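Local atomic coordinates of ABC transporter, substrate binding protein (Agrobacterium tumefaciens, PDB entry 3C9H), a protein that probably captures a solute in the periplasm and delivers it to an ABC transporter, and binds a magnesium ion. Residues Thr128-Phe139 and Pro254-Gly265. Sequence-based numbering, arbitrary orientation.
Sequences TAYALTFEPAVF and PKDYTVVMSRIG
Arg263 and Glu135 both leave the backbone with CG anti to the carbonyl carbon (chi1 -69° in each), and the Arg263 chain then runs extended to NE. The guanidinium takes the carboxylate side-on, through syn lone pairs of both oxygens. Glu135 OE2, 2.7 Å from Arg263 NE, lies somewhat out of the guanidinium plane. Glu135 OE1, 2.9 Å from Arg263 NH2, lies close to that plane. The two flat groups are nearly coplanar, 28° apart. Thr133 OG1 sits between its backbone N and carbonyl carbon. There it donates to the anti lone pair of Glu135 OE2 and accepts an almost straight bond from Arg263 N, at 2.8 Å. Ser262 OG donates to Thr133 O at 2.7 Å. These hydroxyls bridge the segments between two antiparallel pairings whose register differs by one residue. In one, Tyr130 and Gly265 exchange two backbone bonds; in the other, Glu135 and Met261 do. Ala137 N continues the second pairing to Val259 O, and a water links Ala137 O to Val259 N. Apolar side chains meet at two further places. Val260 CG1 stands over the centre of the Phe134 ring, 3.6 Å from its centroid, in a CH-pi contact. Pro254 CG covers one face of Phe139, offset toward the rim, 3.4 Å from Phe139 CE1. Ser237 also bonds to Glu135 OE1, and Arg263 NH1 holds a bound citrate, probably from the crystallisation liquor. The magnesium ligands Ser41 and Asp43 lie close to Arg263. The buried carboxylate is thus met by three donors from these segments, which should favour its ionised form and fix the guanidinium. The citrate may mark the ligand pocket, in which case Arg263 would be held ready for an anionic group; the natural solute is not established.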
loop_
_atom_site.group_PDB
_atom_site.type_symbol
_atom_site.label_atom_id
_atom_site.label_comp_id
_atom_site.label_asym_id
_atom_site.label_seq_id
_atom_site.Cartn_x
_atom_site.Cartn_y
_atom_site.Cartn_z
ATOM N N THR A 128 -1.574 17.270 -8.428
ATOM C CA THR A 128 -1.649 17.417 -6.977
ATOM C C THR A 128 -1.355 16.106 -6.235
ATOM O O THR A 128 -0.472 16.074 -5.380
ATOM C CB THR A 128 -3.041 17.971 -6.555
ATOM O OG1 THR A 128 -3.227 19.256 -7.157
ATOM C CG2 THR A 128 -3.124 18.152 -5.020
ATOM N N ALA A 129 -2.128 15.059 -6.551
ATOM C CA ALA A 129 -1.929 13.687 -6.086
ATOM C C ALA A 129 -1.422 12.803 -7.229
ATOM O O ALA A 129 -2.045 12.727 -8.322
ATOM C CB ALA A 129 -3.242 13.123 -5.567
ATOM N N TYR A 130 -0.287 12.159 -6.996
ATOM C CA TYR A 130 0.356 11.314 -7.983
ATOM C C TYR A 130 0.500 9.885 -7.490
ATOM O O TYR A 130 1.056 9.643 -6.407
ATOM C CB TYR A 130 1.754 11.846 -8.283
ATOM C CG TYR A 130 1.812 13.238 -8.884
ATOM C CD1 TYR A 130 1.831 13.400 -10.250
ATOM C CD2 TYR A 130 1.901 14.389 -8.081
ATOM C CE1 TYR A 130 1.908 14.672 -10.840
ATOM C CE2 TYR A 130 1.973 15.667 -8.662
ATOM C CZ TYR A 130 1.981 15.792 -10.041
ATOM O OH TYR A 130 2.072 17.006 -10.641
ATOM N N ALA A 131 0.053 8.945 -8.301
ATOM C CA ALA A 131 0.263 7.525 -8.059
ATOM C C ALA A 131 1.676 7.203 -8.477
ATOM O O ALA A 131 2.069 7.494 -9.621
ATOM C CB ALA A 131 -0.710 6.677 -8.900
ATOM N N LEU A 132 2.443 6.574 -7.605
ATOM C CA LEU A 132 3.897 6.397 -7.849
ATOM C C LEU A 132 4.426 4.970 -7.975
ATOM O O LEU A 132 5.596 4.782 -8.348
ATOM C CB LEU A 132 4.693 7.138 -6.760
ATOM C CG LEU A 132 4.389 8.638 -6.663
ATOM C CD1 LEU A 132 4.981 9.237 -5.350
ATOM C CD2 LEU A 132 4.923 9.365 -7.893
ATOM N N THR A 133 3.592 3.984 -7.625
ATOM C CA THR A 133 3.962 2.582 -7.610
ATOM C C THR A 133 2.798 1.779 -8.189
ATOM O O THR A 133 1.710 2.311 -8.395
ATOM C CB THR A 133 4.198 2.076 -6.166
ATOM O OG1 THR A 133 2.941 2.035 -5.453
ATOM C CG2 THR A 133 5.219 2.967 -5.417
ATOM N N PHE A 134 3.023 0.487 -8.389
ATOM C CA PHE A 134 1.996 -0.423 -8.934
ATOM C C PHE A 134 2.180 -1.762 -8.183
ATOM O O PHE A 134 3.029 -2.565 -8.545
ATOM C CB PHE A 134 2.253 -0.528 -10.454
ATOM C CG PHE A 134 1.114 -1.093 -11.263
ATOM C CD1 PHE A 134 0.008 -0.309 -11.581
ATOM C CD2 PHE A 134 1.176 -2.391 -11.747
ATOM C CE1 PHE A 134 -1.044 -0.831 -12.360
ATOM C CE2 PHE A 134 0.138 -2.924 -12.518
ATOM C CZ PHE A 134 -0.971 -2.141 -12.823
ATOM N N GLU A 135 1.422 -1.956 -7.099
ATOM C CA GLU A 135 1.649 -3.065 -6.120
ATOM C C GLU A 135 0.415 -3.955 -5.903
ATOM O O GLU A 135 -0.636 -3.452 -5.569
ATOM C CB GLU A 135 2.087 -2.475 -4.767
ATOM C CG GLU A 135 3.488 -1.846 -4.812
ATOM C CD GLU A 135 3.789 -1.054 -3.556
ATOM O OE1 GLU A 135 4.026 -1.691 -2.507
ATOM O OE2 GLU A 135 3.735 0.196 -3.605
ATOM N N PRO A 136 0.537 -5.279 -6.126
ATOM C CA PRO A 136 -0.615 -6.172 -6.011
ATOM C C PRO A 136 -0.882 -6.680 -4.591
ATOM O O PRO A 136 0.039 -6.732 -3.772
ATOM C CB PRO A 136 -0.234 -7.340 -6.908
ATOM C CG PRO A 136 1.264 -7.461 -6.723
ATOM C CD PRO A 136 1.731 -5.988 -6.607
ATOM N N ALA A 137 -2.146 -6.995 -4.323
ATOM C CA ALA A 137 -2.589 -7.685 -3.111
ATOM C C ALA A 137 -2.604 -9.177 -3.407
ATOM O O ALA A 137 -3.385 -9.650 -4.281
ATOM C CB ALA A 137 -3.955 -7.252 -2.742
ATOM N N VAL A 138 -1.795 -9.917 -2.659
ATOM C CA VAL A 138 -1.475 -11.308 -2.991
ATOM C C VAL A 138 -1.768 -12.257 -1.834
ATOM O O VAL A 138 -1.976 -11.831 -0.691
ATOM C CB VAL A 138 0.019 -11.446 -3.373
ATOM C CG1 VAL A 138 0.369 -10.498 -4.507
ATOM C CG2 VAL A 138 0.938 -11.221 -2.122
ATOM N N PHE A 139 -1.786 -13.547 -2.147
ATOM C CA PHE A 139 -1.815 -14.575 -1.115
ATOM C C PHE A 139 -0.367 -14.856 -0.726
ATOM O O PHE A 139 0.523 -14.846 -1.562
ATOM C CB PHE A 139 -2.412 -15.909 -1.596
ATOM C CG PHE A 139 -3.822 -15.853 -2.152
ATOM C CD1 PHE A 139 -4.630 -14.727 -2.051
ATOM C CD2 PHE A 139 -4.349 -16.974 -2.766
ATOM C CE1 PHE A 139 -5.932 -14.732 -2.556
ATOM C CE2 PHE A 139 -5.668 -16.989 -3.267
ATOM C CZ PHE A 139 -6.451 -15.870 -3.161
ATOM N N PRO A 254 -3.261 -14.011 -7.054
ATOM C CA PRO A 254 -4.502 -14.712 -7.367
ATOM C C PRO A 254 -4.858 -14.713 -8.860
ATOM O O PRO A 254 -4.820 -13.664 -9.528
ATOM C CB PRO A 254 -5.539 -13.942 -6.556
ATOM C CG PRO A 254 -4.766 -13.383 -5.432
ATOM C CD PRO A 254 -3.466 -12.993 -6.015
ATOM N N LYS A 255 -5.241 -15.885 -9.354
ATOM C CA LYS A 255 -5.475 -16.088 -10.780
ATOM C C LYS A 255 -6.861 -15.685 -11.240
ATOM O O LYS A 255 -7.034 -15.382 -12.418
ATOM C CB LYS A 255 -5.211 -17.545 -11.155
ATOM C CG LYS A 255 -3.758 -17.961 -11.016
ATOM C CD LYS A 255 -3.662 -19.443 -11.219
ATOM C CE LYS A 255 -2.244 -19.984 -11.103
ATOM N NZ LYS A 255 -2.306 -21.486 -11.208
ATOM N N ASP A 256 -7.844 -15.707 -10.335
ATOM C CA ASP A 256 -9.188 -15.168 -10.623
ATOM C C ASP A 256 -9.151 -13.632 -10.851
ATOM O O ASP A 256 -9.628 -13.133 -11.862
ATOM C CB ASP A 256 -10.221 -15.580 -9.554
ATOM C CG ASP A 256 -9.749 -15.346 -8.106
ATOM O OD1 ASP A 256 -8.564 -15.038 -7.860
ATOM O OD2 ASP A 256 -10.582 -15.510 -7.192
ATOM N N TYR A 257 -8.559 -12.886 -9.932
ATOM C CA TYR A 257 -8.234 -11.489 -10.203
ATOM C C TYR A 257 -7.232 -11.014 -9.155
ATOM O O TYR A 257 -7.159 -11.573 -8.054
ATOM C CB TYR A 257 -9.483 -10.594 -10.184
ATOM C CG TYR A 257 -10.138 -10.495 -8.830
ATOM C CD1 TYR A 257 -9.740 -9.543 -7.901
ATOM C CD2 TYR A 257 -11.166 -11.360 -8.477
ATOM C CE1 TYR A 257 -10.345 -9.474 -6.641
ATOM C CE2 TYR A 257 -11.767 -11.286 -7.257
ATOM C CZ TYR A 257 -11.373 -10.347 -6.340
ATOM O OH TYR A 257 -12.021 -10.316 -5.115
ATOM N N THR A 258 -6.474 -9.982 -9.500
ATOM C CA THR A 258 -5.496 -9.431 -8.571
ATOM C C THR A 258 -5.719 -7.924 -8.480
ATOM O O THR A 258 -5.554 -7.208 -9.467
ATOM C CB THR A 258 -4.003 -9.730 -8.974
ATOM O OG1 THR A 258 -3.729 -11.139 -8.922
ATOM C CG2 THR A 258 -3.034 -9.052 -8.000
ATOM N N VAL A 259 -6.126 -7.455 -7.306
ATOM C CA VAL A 259 -6.256 -6.033 -7.070
ATOM C C VAL A 259 -4.867 -5.392 -6.998
ATOM O O VAL A 259 -3.931 -5.968 -6.421
ATOM C CB VAL A 259 -7.060 -5.736 -5.804
ATOM C CG1 VAL A 259 -7.014 -4.211 -5.521
ATOM C CG2 VAL A 259 -8.529 -6.236 -5.969
ATOM N N VAL A 260 -4.733 -4.208 -7.611
ATOM C CA VAL A 260 -3.464 -3.477 -7.629
ATOM C C VAL A 260 -3.678 -2.063 -7.080
ATOM O O VAL A 260 -4.616 -1.324 -7.484
ATOM C CB VAL A 260 -2.844 -3.412 -9.027
ATOM C CG1 VAL A 260 -1.512 -2.618 -9.015
ATOM C CG2 VAL A 260 -2.621 -4.798 -9.546
ATOM N N MET A 261 -2.809 -1.679 -6.162
ATOM C CA MET A 261 -2.860 -0.316 -5.646
ATOM C C MET A 261 -1.626 0.413 -6.083
ATOM O O MET A 261 -0.661 -0.188 -6.554
ATOM C CB MET A 261 -2.986 -0.280 -4.113
ATOM C CG MET A 261 -1.734 -0.658 -3.319
ATOM S SD MET A 261 -0.363 0.546 -3.099
ATOM C CE MET A 261 -1.347 1.982 -2.858
ATOM N N SER A 262 -1.659 1.721 -5.886
ATOM C CA SER A 262 -0.530 2.567 -6.225
ATOM C C SER A 262 -0.352 3.526 -5.073
ATOM O O SER A 262 -1.318 4.170 -4.686
ATOM C CB SER A 262 -0.845 3.366 -7.485
ATOM O OG SER A 262 -1.012 2.544 -8.631
ATOM N N ARG A 263 0.860 3.642 -4.519
ATOM C CA ARG A 263 1.109 4.614 -3.457
ATOM C C ARG A 263 0.957 6.030 -4.036
ATOM O O ARG A 263 1.470 6.339 -5.124
ATOM C CB ARG A 263 2.518 4.437 -2.877
ATOM C CG ARG A 263 2.665 3.159 -2.105
ATOM C CD ARG A 263 4.064 2.919 -1.608
ATOM N NE ARG A 263 4.127 1.513 -1.267
ATOM C CZ ARG A 263 3.816 1.000 -0.089
ATOM N NH1 ARG A 263 3.554 1.764 0.966
ATOM N NH2 ARG A 263 3.822 -0.316 0.034
ATOM N N ILE A 264 0.253 6.878 -3.314
ATOM C CA ILE A 264 -0.027 8.242 -3.756
ATOM C C ILE A 264 0.752 9.245 -2.926
ATOM O O ILE A 264 0.718 9.211 -1.688
ATOM C CB ILE A 264 -1.547 8.543 -3.688
ATOM C CG1 ILE A 264 -2.318 7.760 -4.766
ATOM C CG2 ILE A 264 -1.844 10.066 -3.832
ATOM C CD1 ILE A 264 -3.839 8.078 -4.705
ATOM N N GLY A 265 1.498 10.097 -3.621
ATOM C CA GLY A 265 2.230 11.174 -3.023
ATOM C C GLY A 265 1.595 12.520 -3.303
ATOM O O GLY A 265 1.099 12.775 -4.385
HETATM O O HOH W 1 -6.013 -9.261 -5.112
#